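Local coordinates for Ceg4 (Legionella pneumophila subsp. pneumophila, PDB 6AOK), which binds magnesium and acts as a HAD-like phosphotyrosine phosphatase effector that attenuates activation of eukaryotic MAPK pathways, at residues Q38-G43 with A65-K70; F97-K102 with Q203-V208; V162-D167 with A173-A178. All blocks are in the same frame, centred on the assembly; numbering follows the deposited sequence.

In the fold
From the N terminus, the chain passes through the central strand 13-17, which leads to the magnesium ligands D18 and D20, before reaching contact 1. There Q38-G43 meets A65-K70 and closes a short, mostly irregular loop on one side of the chain's centre. Helix 91-100 follows helix 60-71 and opens contact 2, which closes only when F97-K102 meets Q203-V208 near the C terminus. Contact 3 opens and closes within that long loop, joining strand 161-165 to helix 169-180. Contacts 2 and 3 touch, Y204 and V208 packing on L165 and Y163, whereas contact 1 lies apart, its centre about 31 Å from that of contact 3.

Contact 1 (Q38-G43 with A65-K70); sequences QSLLQG and ALFEAK
The ring of F67 is the flat group of this contact, and L40 meets it obliquely: L40 CD1 lies 4.0 Å from F67 CE1, the two side chains crossing at about a right angle. Beyond the two segments, F36 meets the same ring edge-to-face, and Y125 meets it with planes inclined by about 30°. A phenylalanine suits this buried place because its broad, flat ring can meet L40, F36, Y125 and Y118 on different parts of its surface. L40 forks between two partners. While CD1 goes to the ring, L40 CD2 reaches L66 CD1 at 3.7 Å, and the two leucines slide past each other in opposite directions. The first torsion of L66 (chi1 -70°) sets CG opposite the carbonyl carbon and carries CD1 across to the turn, 3.5 Å from S39 O. That carbonyl is hydrogen-bonded by K58 NZ, and the leucine methyl merely packs beside it. No hydrogen bond links the segments; the contact rests on van der Waals packing. Helix 60-71 thus packs against the turn after helix 35-39, in the segment following the aspartates of strand 13-17, where HAD phosphatases commonly carry a cap insertion, probably the case here.

Contact 2 (F97-K102 with Q203-V208); sequences FHEVLK and QYLEDV
E99 and L205 make the tight part of this contact, at its partly exposed edge: L205 CD1 sits 3.4 Å from E99 CB and 3.6 Å from E99 CG, a single methyl resting against the aliphatic stem of the glutamate. The side chains cross at about a right angle. In L205, CG lies opposite the backbone N (chi1 173°), and the chain then turns at chi2 to bring CD1 over to the other helix. The bend at chi2 (76°) turns the E99 carboxylate aside from L205 CD1. A glutamate fits this edge, since its CB and CG offer an apolar surface while its charged end can remain at the margin. The second pair is looser, yet it is the one buried toward the sheet: V100 CG1 and V208 CG1 approach to 4.2 Å, one methyl from each valine, and their compact branches suit the space between helix and sheet. No hydrogen bond crosses between the segments. V100 also packs on V106 and V108 of strand 106-111, and V208 on Y163 of strand 161-165, while L205 also touches F96, on helix 91-100 one turn before E99 and V100. Thus helices 91-100 and 201-211 lie side by side against the central parallel sheet.

Contact 3 (V162-D167 with A173-A178); sequences VYILDD and AEMLRA. With MG (magnesium ion), chain B.
I164 and M175 join a strand to the helix that follows it, within the beta-alpha-beta unit formed by strand 161-165, helix 169-180 and strand 189-192 of this HAD-like fold. Strand and helix run nearly antiparallel, at 162°, with axes 8.8 Å apart. M175, a selenomethionine, can be followed outward. Its CB lies 3.7 Å from I164 CG2, the two side chains sliding past each other in opposite directions. The CB-CG and SE-CE bonds carry the chain toward D166, with V148 of helix 144-153 also touching the residue. A bend at chi3 (-84°) brings CE to I164 CG2, to L165 O at 3.6 Å and to the D166 side chain, nearest at OD2, 3.2 Å away. The long, flexible, unbranched shape of methionine, here with selenium in place of sulfur, suits this route from apolar core toward D166. I164 sends its other branch to the helix, CD1 lying 3.6 Å from L176 CD1. D166 is buried, but its carboxylate is well supplied: OD2 forms a salt bridge with K144, and OD1 accepts bonds from S168 N and a water held by the metal. D166 does not touch the metal itself; the protein ligands are D167 OD1, D18 OD2 and the backbone O of D20. D167 OD1 binds the magnesium ion at 2.1 Å, while its OD2 accepts a 2.5 Å hydrogen bond from a second metal-bound water.

Contact 1 (Q38-G43 with A65-K70)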
ATOM      1  N   GLN A  38      -9.379 -12.921 -10.898  1.00  9.70           N
ATOM      2  CA  GLN A  38      -8.922 -13.963 -11.820  1.00  9.82           C
ATOM      3  C   GLN A  38      -9.051 -13.511 -13.263  1.00 11.17           C
ATOM      4  O   GLN A  38      -8.259 -13.935 -14.126  1.00 11.33           O
ATOM      5  CB  GLN A  38      -9.723 -15.256 -11.583  1.00 10.18           C
ATOM      6  CG  GLN A  38      -9.353 -15.875 -10.192  1.00 11.74           C
ATOM      7  CD  GLN A  38      -8.023 -16.599 -10.234  1.00 14.12           C
ATOM      8  OE1 GLN A  38      -7.673 -17.262 -11.220  1.00 15.83           O
ATOM      9  NE2 GLN A  38      -7.327 -16.554  -9.161  1.00 14.63           N
ATOM     10  N   SER A  39     -10.042 -12.662 -13.560  1.00 10.66           N
ATOM     11  CA  SER A  39     -10.203 -12.130 -14.922  1.00 10.90           C
ATOM     12  C   SER A  39      -9.043 -11.246 -15.350  1.00 11.45           C
ATOM     13  O   SER A  39      -8.884 -10.975 -16.559  1.00 11.24           O
ATOM     14  CB  SER A  39     -11.528 -11.342 -15.037  1.00 12.98           C
ATOM     15  OG  SER A  39     -11.418 -10.016 -14.438  1.00 12.51           O
ATOM     16  N   LEU A  40      -8.231 -10.770 -14.400  1.00 10.31           N
ATOM     17  CA  LEU A  40      -7.078  -9.956 -14.769  1.00 11.64           C
ATOM     18  C   LEU A  40      -5.874 -10.798 -15.170  1.00 12.94           C
ATOM     19  O   LEU A  40      -4.846 -10.229 -15.558  1.00 13.17           O
ATOM     20  CB  LEU A  40      -6.655  -9.047 -13.604  1.00 11.99           C
ATOM     21  CG  LEU A  40      -7.756  -8.147 -13.017  1.00 12.16           C
ATOM     22  CD1 LEU A  40      -7.290  -7.489 -11.741  1.00  9.79           C
ATOM     23  CD2 LEU A  40      -8.084  -7.055 -14.046  1.00 11.83           C
ATOM     24  N   LEU A  41      -5.939 -12.119 -15.044  1.00 11.92           N
ATOM     25  CA  LEU A  41      -4.796 -12.962 -15.394  1.00 12.86           C
ATOM     26  C   LEU A  41      -4.905 -13.425 -16.844  1.00 14.77           C
ATOM     27  O   LEU A  41      -5.984 -13.755 -17.315  1.00 11.18           O
ATOM     28  CB  LEU A  41      -4.708 -14.173 -14.450  1.00 10.07           C
ATOM     29  CG  LEU A  41      -4.734 -13.792 -12.942  1.00  9.53           C
ATOM     30  CD1 LEU A  41      -4.764 -15.094 -12.061  1.00 10.26           C
ATOM     31  CD2 LEU A  41      -3.504 -12.964 -12.589  1.00 12.05           C
ATOM     32  N   GLN A  42      -3.771 -13.470 -17.542  1.00 13.43           N
ATOM     33  CA  GLN A  42      -3.743 -14.088 -18.858  1.00 15.24           C
ATOM     34  C   GLN A  42      -4.254 -15.524 -18.768  1.00 14.93           C
ATOM     35  O   GLN A  42      -3.983 -16.226 -17.793  1.00 14.28           O
ATOM     36  CB  GLN A  42      -2.306 -14.068 -19.402  1.00 14.08           C
ATOM     37  CG  GLN A  42      -1.801 -12.633 -19.646  1.00 15.68           C
ATOM     38  CD  GLN A  42      -0.364 -12.645 -20.125  1.00 18.98           C
ATOM     39  OE1 GLN A  42       0.028 -13.533 -20.887  1.00 18.55           O
ATOM     40  NE2 GLN A  42       0.434 -11.693 -19.655  1.00 17.93           N
ATOM     41  N   GLY A  43      -5.016 -15.941 -19.773  1.00 13.22           N
ATOM     42  CA  GLY A  43      -5.553 -17.305 -19.820  1.00 14.40           C
ATOM     43  C   GLY A  43      -6.801 -17.531 -19.006  1.00 14.53           C
ATOM     44  O   GLY A  43      -7.250 -18.677 -18.897  1.00 12.88           O
ATOM     45  N   ALA A  65      -9.092  -1.480 -18.442  1.00 15.79           N
ATOM     46  CA  ALA A  65     -10.374  -1.675 -19.116  1.00 20.44           C
ATOM     47  C   ALA A  65     -11.315  -2.543 -18.292  1.00 20.61           C
ATOM     48  O   ALA A  65     -12.526  -2.282 -18.229  1.00 16.51           O
ATOM     49  CB  ALA A  65     -10.153  -2.316 -20.487  1.00 20.99           C
ATOM     50  N   LEU A  66     -10.775  -3.585 -17.663  1.00 17.43           N
ATOM     51  CA  LEU A  66     -11.584  -4.452 -16.802  1.00 16.42           C
ATOM     52  C   LEU A  66     -12.057  -3.734 -15.530  1.00 17.30           C
ATOM     53  O   LEU A  66     -13.204  -3.928 -15.084  1.00 14.48           O
ATOM     54  CB  LEU A  66     -10.772  -5.702 -16.458  1.00 15.20           C
ATOM     55  CG  LEU A  66     -10.583  -6.624 -17.681  1.00 17.48           C
ATOM     56  CD1 LEU A  66      -9.465  -7.676 -17.439  1.00 15.83           C
ATOM     57  CD2 LEU A  66     -11.876  -7.367 -18.000  1.00 19.20           C
ATOM     58  N   PHE A  67     -11.192  -2.919 -14.914  1.00 13.96           N
ATOM     59  CA  PHE A  67     -11.643  -2.115 -13.788  1.00 17.53           C
ATOM     60  C   PHE A  67     -12.746  -1.162 -14.215  1.00 17.41           C
ATOM     61  O   PHE A  67     -13.770  -1.022 -13.528  1.00 16.39           O
ATOM     62  CB  PHE A  67     -10.488  -1.317 -13.192  1.00 14.80           C
ATOM     63  CG  PHE A  67      -9.715  -2.056 -12.148  1.00 14.49           C
ATOM     64  CD1 PHE A  67      -8.638  -2.871 -12.497  1.00 15.80           C
ATOM     65  CD2 PHE A  67     -10.040  -1.906 -10.826  1.00 12.64           C
ATOM     66  CE1 PHE A  67      -7.914  -3.539 -11.541  1.00 15.17           C
ATOM     67  CE2 PHE A  67      -9.329  -2.588  -9.845  1.00 21.26           C
ATOM     68  CZ  PHE A  67      -8.272  -3.410 -10.203  1.00 18.67           C
ATOM     69  N   GLU A  68     -12.557  -0.487 -15.348  1.00 18.12           N
ATOM     70  CA  GLU A  68     -13.606   0.427 -15.805  1.00 21.57           C
ATOM     71  C   GLU A  68     -14.890  -0.323 -16.184  1.00 20.92           C
ATOM     72  O   GLU A  68     -15.992   0.221 -16.048  1.00 22.07           O
ATOM     73  CB  GLU A  68     -13.099   1.272 -16.992  1.00 24.34           C
ATOM     74  CG  GLU A  68     -12.021   2.279 -16.603  1.00 30.01           C
ATOM     75  CD  GLU A  68     -11.499   3.091 -17.782  1.00 37.49           C
ATOM     76  OE1 GLU A  68     -11.918   2.803 -18.922  1.00 41.59           O
ATOM     77  OE2 GLU A  68     -10.667   4.006 -17.568  1.00 38.24           O
ATOM     78  N   ALA A  69     -14.783  -1.523 -16.726  1.00 17.53           N
ATOM     79  CA  ALA A  69     -15.993  -2.295 -17.046  1.00 23.07           C
ATOM     80  C   ALA A  69     -16.768  -2.650 -15.778  1.00 23.35           C
ATOM     81  O   ALA A  69     -18.009  -2.632 -15.758  1.00 25.66           O
ATOM     82  CB  ALA A  69     -15.637  -3.585 -17.787  1.00 21.82           C
ATOM     83  N   LYS A  70     -16.045  -2.925 -14.703  1.00 17.84           N
ATOM     84  CA  LYS A  70     -16.662  -3.320 -13.447  1.00 19.26           C
ATOM     85  C   LYS A  70     -17.225  -2.120 -12.699  1.00 21.99           C
ATOM     86  O   LYS A  70     -18.368  -2.169 -12.228  1.00 23.55           O
ATOM     87  CB  LYS A  70     -15.647  -4.072 -12.584  1.00 17.51           C
ATOM     88  CG  LYS A  70     -16.289  -4.599 -11.305  1.00 20.41           C
ATOM     89  CD  LYS A  70     -15.368  -5.508 -10.591  1.00 21.58           C
ATOM     90  CE  LYS A  70     -15.945  -6.004  -9.238  1.00 24.11           C
ATOM     91  NZ  LYS A  70     -17.262  -6.705  -9.345  1.00 22.91           N
TER

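Contact 2 (F97-K102 with Q203-V208)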
ATOM      1  N   PHE A  97      -2.489   8.595   0.215  1.00 14.74           N
ATOM      2  CA  PHE A  97      -1.427   8.251  -0.728  1.00 14.21           C
ATOM      3  C   PHE A  97      -1.088   9.374  -1.693  1.00 14.64           C
ATOM      4  O   PHE A  97       0.082   9.517  -2.057  1.00 14.90           O
ATOM      5  CB  PHE A  97      -1.789   6.951  -1.455  1.00 13.83           C
ATOM      6  CG  PHE A  97      -1.599   5.789  -0.562  1.00 16.87           C
ATOM      7  CD1 PHE A  97      -0.314   5.369  -0.250  1.00 17.34           C
ATOM      8  CD2 PHE A  97      -2.662   5.209   0.097  1.00 18.38           C
ATOM      9  CE1 PHE A  97      -0.099   4.340   0.654  1.00 17.73           C
ATOM     10  CE2 PHE A  97      -2.462   4.167   1.027  1.00 19.81           C
ATOM     11  CZ  PHE A  97      -1.163   3.740   1.305  1.00 19.92           C
ATOM     12  N   HIS A  98      -2.052  10.206  -2.107  1.00 14.85           N
ATOM     13  CA  HIS A  98      -1.649  11.372  -2.879  1.00 19.28           C
ATOM     14  C   HIS A  98      -0.713  12.249  -2.060  1.00 22.62           C
ATOM     15  O   HIS A  98       0.255  12.797  -2.586  1.00 23.65           O
ATOM     16  CB  HIS A  98      -2.859  12.206  -3.343  1.00 21.11           C
ATOM     17  CG  HIS A  98      -3.542  11.666  -4.570  1.00 20.73           C
ATOM     18  ND1 HIS A  98      -2.865  11.371  -5.739  1.00 22.00           N
ATOM     19  CD2 HIS A  98      -4.841  11.342  -4.795  1.00 21.25           C
ATOM     20  CE1 HIS A  98      -3.719  10.899  -6.636  1.00 22.13           C
ATOM     21  NE2 HIS A  98      -4.931  10.897  -6.095  1.00 22.54           N
ATOM     22  N   GLU A  99      -0.975  12.399  -0.774  1.00 18.56           N
ATOM     23  CA  GLU A  99      -0.074  13.221   0.024  1.00 25.18           C
ATOM     24  C   GLU A  99       1.309  12.564   0.165  1.00 23.32           C
ATOM     25  O   GLU A  99       2.348  13.213  -0.028  1.00 23.99           O
ATOM     26  CB  GLU A  99      -0.680  13.464   1.393  1.00 30.67           C
ATOM     27  CG  GLU A  99       0.245  14.207   2.282  1.00 37.78           C
ATOM     28  CD  GLU A  99       0.298  15.672   1.923  1.00 45.09           C
ATOM     29  OE1 GLU A  99      -0.708  16.229   1.408  1.00 47.58           O
ATOM     30  OE2 GLU A  99       1.360  16.268   2.154  1.00 49.35           O
ATOM     31  N   VAL A 100       1.355  11.281   0.500  1.00 19.46           N
ATOM     32  CA  VAL A 100       2.668  10.757   0.847  1.00 22.87           C
ATOM     33  C   VAL A 100       3.494  10.411  -0.390  1.00 22.43           C
ATOM     34  O   VAL A 100       4.733  10.387  -0.315  1.00 22.82           O
ATOM     35  CB  VAL A 100       2.562   9.545   1.789  1.00 19.10           C
ATOM     36  CG1 VAL A 100       1.987   9.984   3.168  1.00 20.40           C
ATOM     37  CG2 VAL A 100       1.734   8.401   1.171  1.00 16.27           C
ATOM     38  N   LEU A 101       2.851  10.125  -1.521  1.00 18.39           N
ATOM     39  CA  LEU A 101       3.632   9.788  -2.698  1.00 22.10           C
ATOM     40  C   LEU A 101       4.148  11.023  -3.407  1.00 28.20           C
ATOM     41  O   LEU A 101       4.864  10.877  -4.393  1.00 32.55           O
ATOM     42  CB  LEU A 101       2.816   8.968  -3.684  1.00 18.51           C
ATOM     43  CG  LEU A 101       2.441   7.589  -3.170  1.00 17.22           C
ATOM     44  CD1 LEU A 101       1.443   6.824  -4.133  1.00 15.35           C
ATOM     45  CD2 LEU A 101       3.737   6.757  -2.913  1.00 16.13           C
ATOM     46  N   LYS A 102       3.773  12.228  -2.965  1.00 29.09           N
ATOM     47  CA  LYS A 102       4.386  13.442  -3.477  1.00 31.28           C
ATOM     48  C   LYS A 102       5.411  14.018  -2.520  1.00 31.40           C
ATOM     49  O   LYS A 102       6.009  15.053  -2.814  1.00 33.22           O
ATOM     50  CB  LYS A 102       3.315  14.484  -3.779  1.00 37.27           C
ATOM     51  CG  LYS A 102       2.235  13.977  -4.771  1.00 43.01           C
ATOM     52  CD  LYS A 102       0.874  14.720  -4.628  1.00 47.35           C
ATOM     53  CE  LYS A 102      -0.020  14.573  -5.855  1.00 48.57           C
ATOM     54  NZ  LYS A 102       0.081  15.779  -6.730  1.00 51.31           N
ATOM     55  N   GLN A 203      -6.979  10.451   9.627  1.00 21.75           N
ATOM     56  CA  GLN A 203      -6.166  10.826  10.779  1.00 25.19           C
ATOM     57  C   GLN A 203      -4.675  10.647  10.493  1.00 22.57           C
ATOM     58  O   GLN A 203      -3.860  11.482  10.908  1.00 21.82           O
ATOM     59  CB  GLN A 203      -6.567  10.006  11.997  1.00 28.48           C
ATOM     60  CG  GLN A 203      -5.761  10.358  13.247  1.00 34.74           C
ATOM     61  CD  GLN A 203      -6.035  11.793  13.752  1.00 40.15           C
ATOM     62  OE1 GLN A 203      -5.117  12.621  13.875  1.00 42.91           O
ATOM     63  NE2 GLN A 203      -7.303  12.084  14.029  1.00 40.73           N
ATOM     64  N   TYR A 204      -4.297   9.559   9.805  1.00 22.28           N
ATOM     65  CA  TYR A 204      -2.874   9.335   9.517  1.00 21.04           C
ATOM     66  C   TYR A 204      -2.355  10.408   8.577  1.00 20.69           C
ATOM     67  O   TYR A 204      -1.227  10.868   8.734  1.00 20.17           O
ATOM     68  CB  TYR A 204      -2.610   7.952   8.910  1.00 17.82           C
ATOM     69  CG  TYR A 204      -3.361   6.826   9.596  1.00 18.63           C
ATOM     70  CD1 TYR A 204      -3.652   6.875  10.943  1.00 23.09           C
ATOM     71  CD2 TYR A 204      -3.791   5.734   8.881  1.00 18.19           C
ATOM     72  CE1 TYR A 204      -4.384   5.861  11.554  1.00 26.16           C
ATOM     73  CE2 TYR A 204      -4.491   4.716   9.484  1.00 19.96           C
ATOM     74  CZ  TYR A 204      -4.804   4.781  10.790  1.00 23.94           C
ATOM     75  OH  TYR A 204      -5.543   3.767  11.369  1.00 25.42           O
ATOM     76  N   LEU A 205      -3.187  10.843   7.626  1.00 18.95           N
ATOM     77  CA  LEU A 205      -2.858  11.988   6.763  1.00 20.19           C
ATOM     78  C   LEU A 205      -2.592  13.259   7.566  1.00 25.58           C
ATOM     79  O   LEU A 205      -1.621  13.988   7.311  1.00 24.59           O
ATOM     80  CB  LEU A 205      -4.015  12.240   5.801  1.00 21.02           C
ATOM     81  CG  LEU A 205      -3.888  13.508   4.936  1.00 23.76           C
ATOM     82  CD1 LEU A 205      -2.674  13.300   4.109  1.00 22.38           C
ATOM     83  CD2 LEU A 205      -5.099  13.682   4.056  1.00 25.86           C
ATOM     84  N   GLU A 206      -3.499  13.590   8.496  1.00 26.91           N
ATOM     85  CA  GLU A 206      -3.300  14.766   9.330  1.00 29.17           C
ATOM     86  C   GLU A 206      -2.027  14.636  10.157  1.00 29.43           C
ATOM     87  O   GLU A 206      -1.245  15.586  10.264  1.00 25.59           O
ATOM     88  CB  GLU A 206      -4.513  14.959  10.240  1.00 34.80           C
ATOM     89  CG  GLU A 206      -4.184  15.707  11.528  1.00 42.66           C
ATOM     90  CD  GLU A 206      -5.403  16.109  12.387  1.00 48.20           C
ATOM     91  OE1 GLU A 206      -5.333  15.917  13.623  1.00 50.04           O
ATOM     92  OE2 GLU A 206      -6.412  16.613  11.836  1.00 51.00           O
ATOM     93  N   ASP A 207      -1.784  13.451  10.728  1.00 24.53           N
ATOM     94  CA  ASP A 207      -0.593  13.276  11.542  1.00 26.02           C
ATOM     95  C   ASP A 207       0.675  13.364  10.706  1.00 27.34           C
ATOM     96  O   ASP A 207       1.672  13.916  11.173  1.00 27.60           O
ATOM     97  CB  ASP A 207      -0.648  11.943  12.284  1.00 28.14           C
ATOM     98  CG  ASP A 207      -1.756  11.921  13.325  1.00 32.18           C
ATOM     99  OD1 ASP A 207      -2.315  13.009  13.627  1.00 32.77           O
ATOM    100  OD2 ASP A 207      -2.074  10.816  13.831  1.00 33.41           O
ATOM    101  N   VAL A 208       0.647  12.904   9.450  1.00 28.50           N
ATOM    102  CA  VAL A 208       1.843  13.047   8.629  1.00 27.89           C
ATOM    103  C   VAL A 208       2.030  14.487   8.183  1.00 29.60           C
ATOM    104  O   VAL A 208       3.144  15.010   8.242  1.00 32.72           O
ATOM    105  CB  VAL A 208       1.811  12.058   7.453  1.00 29.08           C
ATOM    106  CG1 VAL A 208       2.942  12.347   6.483  1.00 31.03           C
ATOM    107  CG2 VAL A 208       2.024  10.735   7.971  1.00 23.93           C
TER

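Contact 3 (V162-D167 with A173-A178)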
ATOM      1  N   VAL A 162       8.046   5.669  12.070  1.00 15.32           N
ATOM      2  CA  VAL A 162       7.785   4.496  11.241  1.00 13.85           C
ATOM      3  C   VAL A 162       6.342   4.112  11.467  1.00 16.36           C
ATOM      4  O   VAL A 162       5.953   3.856  12.612  1.00 18.84           O
ATOM      5  CB  VAL A 162       8.717   3.315  11.588  1.00 13.53           C
ATOM      6  CG1 VAL A 162       8.389   2.100  10.688  1.00 13.12           C
ATOM      7  CG2 VAL A 162      10.240   3.756  11.527  1.00 14.80           C
ATOM      8  N   TYR A 163       5.546   4.072  10.380  1.00 12.42           N
ATOM      9  CA  TYR A 163       4.158   3.586  10.412  1.00 13.37           C
ATOM     10  C   TYR A 163       4.114   2.106  10.055  1.00 14.65           C
ATOM     11  O   TYR A 163       4.805   1.667   9.123  1.00 15.09           O
ATOM     12  CB  TYR A 163       3.286   4.329   9.409  1.00 15.27           C
ATOM     13  CG  TYR A 163       2.812   5.633   9.978  1.00 16.95           C
ATOM     14  CD1 TYR A 163       3.663   6.709  10.059  1.00 19.15           C
ATOM     15  CD2 TYR A 163       1.526   5.778  10.437  1.00 18.64           C
ATOM     16  CE1 TYR A 163       3.234   7.895  10.578  1.00 21.41           C
ATOM     17  CE2 TYR A 163       1.095   6.949  10.966  1.00 20.19           C
ATOM     18  CZ  TYR A 163       1.957   8.028  11.034  1.00 23.25           C
ATOM     19  OH  TYR A 163       1.540   9.245  11.593  1.00 23.94           O
ATOM     20  N   ILE A 164       3.301   1.345  10.797  1.00 14.34           N
ATOM     21  CA  ILE A 164       3.050  -0.069  10.517  1.00 13.68           C
ATOM     22  C   ILE A 164       1.550  -0.287  10.513  1.00 15.06           C
ATOM     23  O   ILE A 164       0.895  -0.031  11.526  1.00 14.18           O
ATOM     24  CB  ILE A 164       3.693  -0.997  11.547  1.00 11.78           C
ATOM     25  CG1 ILE A 164       5.166  -0.612  11.734  1.00 15.42           C
ATOM     26  CG2 ILE A 164       3.533  -2.453  11.079  1.00 10.48           C
ATOM     27  CD1 ILE A 164       5.809  -1.184  13.048  1.00 15.93           C
ATOM     28  N   LEU A 165       1.008  -0.744   9.375  1.00 14.75           N
ATOM     29  CA  LEU A 165      -0.435  -0.908   9.226  1.00 13.56           C
ATOM     30  C   LEU A 165      -0.693  -2.288   8.686  1.00 12.86           C
ATOM     31  O   LEU A 165      -0.135  -2.651   7.640  1.00 13.42           O
ATOM     32  CB  LEU A 165      -1.028   0.129   8.267  1.00 14.01           C
ATOM     33  CG  LEU A 165      -0.754   1.536   8.777  1.00 17.02           C
ATOM     34  CD1 LEU A 165       0.335   2.134   7.918  1.00 20.35           C
ATOM     35  CD2 LEU A 165      -1.999   2.416   8.789  1.00 18.63           C
ATOM     36  N   ASP A 166      -1.527  -3.063   9.377  1.00 10.63           N
ATOM     37  CA  ASP A 166      -1.872  -4.388   8.836  1.00 10.85           C
ATOM     38  C   ASP A 166      -3.151  -4.885   9.498  1.00 11.94           C
ATOM     39  O   ASP A 166      -3.325  -4.745  10.714  1.00 12.43           O
ATOM     40  CB  ASP A 166      -0.727  -5.401   9.048  1.00 13.62           C
ATOM     41  CG  ASP A 166      -0.735  -6.530   8.031  1.00 15.54           C
ATOM     42  OD1 ASP A 166      -1.817  -7.122   7.817  1.00 15.56           O
ATOM     43  OD2 ASP A 166       0.353  -6.857   7.448  1.00 16.17           O
ATOM     44  N   ASP A 167      -4.045  -5.472   8.698  1.00 12.62           N
ATOM     45  CA  ASP A 167      -5.224  -6.053   9.320  1.00 14.00           C
ATOM     46  C   ASP A 167      -4.997  -7.462   9.854  1.00 15.35           C
ATOM     47  O   ASP A 167      -5.846  -7.956  10.591  1.00 15.95           O
ATOM     48  CB  ASP A 167      -6.440  -6.064   8.345  1.00 15.03           C
ATOM     49  CG  ASP A 167      -6.201  -6.946   7.098  1.00 19.33           C
ATOM     50  OD1 ASP A 167      -5.181  -6.749   6.388  1.00 18.24           O
ATOM     51  OD2 ASP A 167      -7.003  -7.875   6.817  1.00 20.49           O
ATOM     52  N   ALA A 173       2.536  -8.346  13.609  1.00 11.94           N
ATOM     53  CA  ALA A 173       3.480  -8.669  14.670  1.00 15.35           C
ATOM     54  C   ALA A 173       4.876  -8.887  14.107  1.00 14.43           C
ATOM     55  O   ALA A 173       5.860  -8.482  14.731  1.00 12.23           O
ATOM     56  CB  ALA A 173       2.996  -9.913  15.432  1.00 15.96           C
ATOM     57  N   GLU A 174       4.971  -9.544  12.943  1.00 11.60           N
ATOM     58  CA  GLU A 174       6.232  -9.680  12.207  1.00 12.01           C
ATOM     59  C   GLU A 174       6.840  -8.346  11.810  1.00 12.15           C
ATOM     60  O   GLU A 174       8.041  -8.144  11.961  1.00 12.84           O
ATOM     61  CB  GLU A 174       6.021 -10.499  10.929  1.00 12.21           C
ATOM     62  CG  GLU A 174       5.739 -11.994  11.185  1.00 14.12           C
ATOM     63  CD  GLU A 174       5.596 -12.730   9.856  1.00 17.27           C
ATOM     64  OE1 GLU A 174       6.146 -12.276   8.819  1.00 15.74           O
ATOM     65  OE2 GLU A 174       4.956 -13.788   9.862  1.00 18.66           O
HETATM   66  N   MSE A 175       6.058  -7.450  11.245  1.00 10.08           N
HETATM   67  CA  MSE A 175       6.616  -6.188  10.870  1.00 11.08           C
HETATM   68  C   MSE A 175       7.078  -5.405  12.076  1.00 11.92           C
HETATM   69  O   MSE A 175       8.112  -4.832  12.069  1.00 11.65           O
HETATM   70  CB  MSE A 175       5.641  -5.366  10.060  1.00 13.40           C
HETATM   71  CG  MSE A 175       5.174  -6.096   8.814  1.00 12.59           C
HETATM   72 SE   MSE A 175       4.523  -4.897   7.392  0.57 14.54          SE
HETATM   73  CE  MSE A 175       2.713  -4.770   8.170  1.00 17.16           C
ATOM     74  N   LEU A 176       6.285  -5.437  13.118  1.00 11.60           N
ATOM     75  CA  LEU A 176       6.663  -4.725  14.348  1.00 12.38           C
ATOM     76  C   LEU A 176       7.954  -5.285  14.944  1.00 13.30           C
ATOM     77  O   LEU A 176       8.812  -4.528  15.412  1.00 12.63           O
ATOM     78  CB  LEU A 176       5.523  -4.832  15.351  1.00 14.23           C
ATOM     79  CG  LEU A 176       5.784  -4.095  16.648  1.00 16.45           C
ATOM     80  CD1 LEU A 176       5.847  -2.548  16.428  1.00 13.37           C
ATOM     81  CD2 LEU A 176       4.682  -4.481  17.662  1.00 16.92           C
ATOM     82  N   ARG A 177       8.098  -6.623  14.940  1.00 13.82           N
ATOM     83  CA  ARG A 177       9.346  -7.272  15.366  1.00 18.02           C
ATOM     84  C   ARG A 177      10.548  -6.778  14.553  1.00 12.82           C
ATOM     85  O   ARG A 177      11.627  -6.509  15.102  1.00 13.74           O
ATOM     86  CB  ARG A 177       9.190  -8.794  15.202  1.00 20.69           C
ATOM     87  CG  ARG A 177       9.941  -9.641  16.184  1.00 29.80           C
ATOM     88  CD  ARG A 177       9.056 -10.826  16.686  1.00 31.88           C
ATOM     89  NE  ARG A 177       8.321 -11.468  15.591  1.00 33.54           N
ATOM     90  CZ  ARG A 177       7.042 -11.856  15.667  1.00 32.14           C
ATOM     91  NH1 ARG A 177       6.344 -11.676  16.790  1.00 36.44           N
ATOM     92  NH2 ARG A 177       6.448 -12.412  14.626  1.00 25.43           N
ATOM     93  N   ALA A 178      10.378  -6.678  13.228  1.00 11.97           N
ATOM     94  CA  ALA A 178      11.445  -6.239  12.338  1.00 15.85           C
ATOM     95  C   ALA A 178      11.825  -4.787  12.608  1.00 12.50           C
ATOM     96  O   ALA A 178      13.011  -4.426  12.626  1.00 13.41           O
ATOM     97  CB  ALA A 178      11.000  -6.431  10.880  1.00 16.64           C
TER
HETATM   98 MG    MG B 301      -4.383  -7.616   4.650  1.00 12.68          MG
HETATM   99  O   HOH W   1      -3.061  -8.591   5.964  1.00 13.56           O
HETATM  100  O   HOH W   2      -5.926  -9.037   4.902  1.00 14.13           O
HETATM  101  O   HOH W   3      -3.472  -8.790   3.245  1.00 12.78           O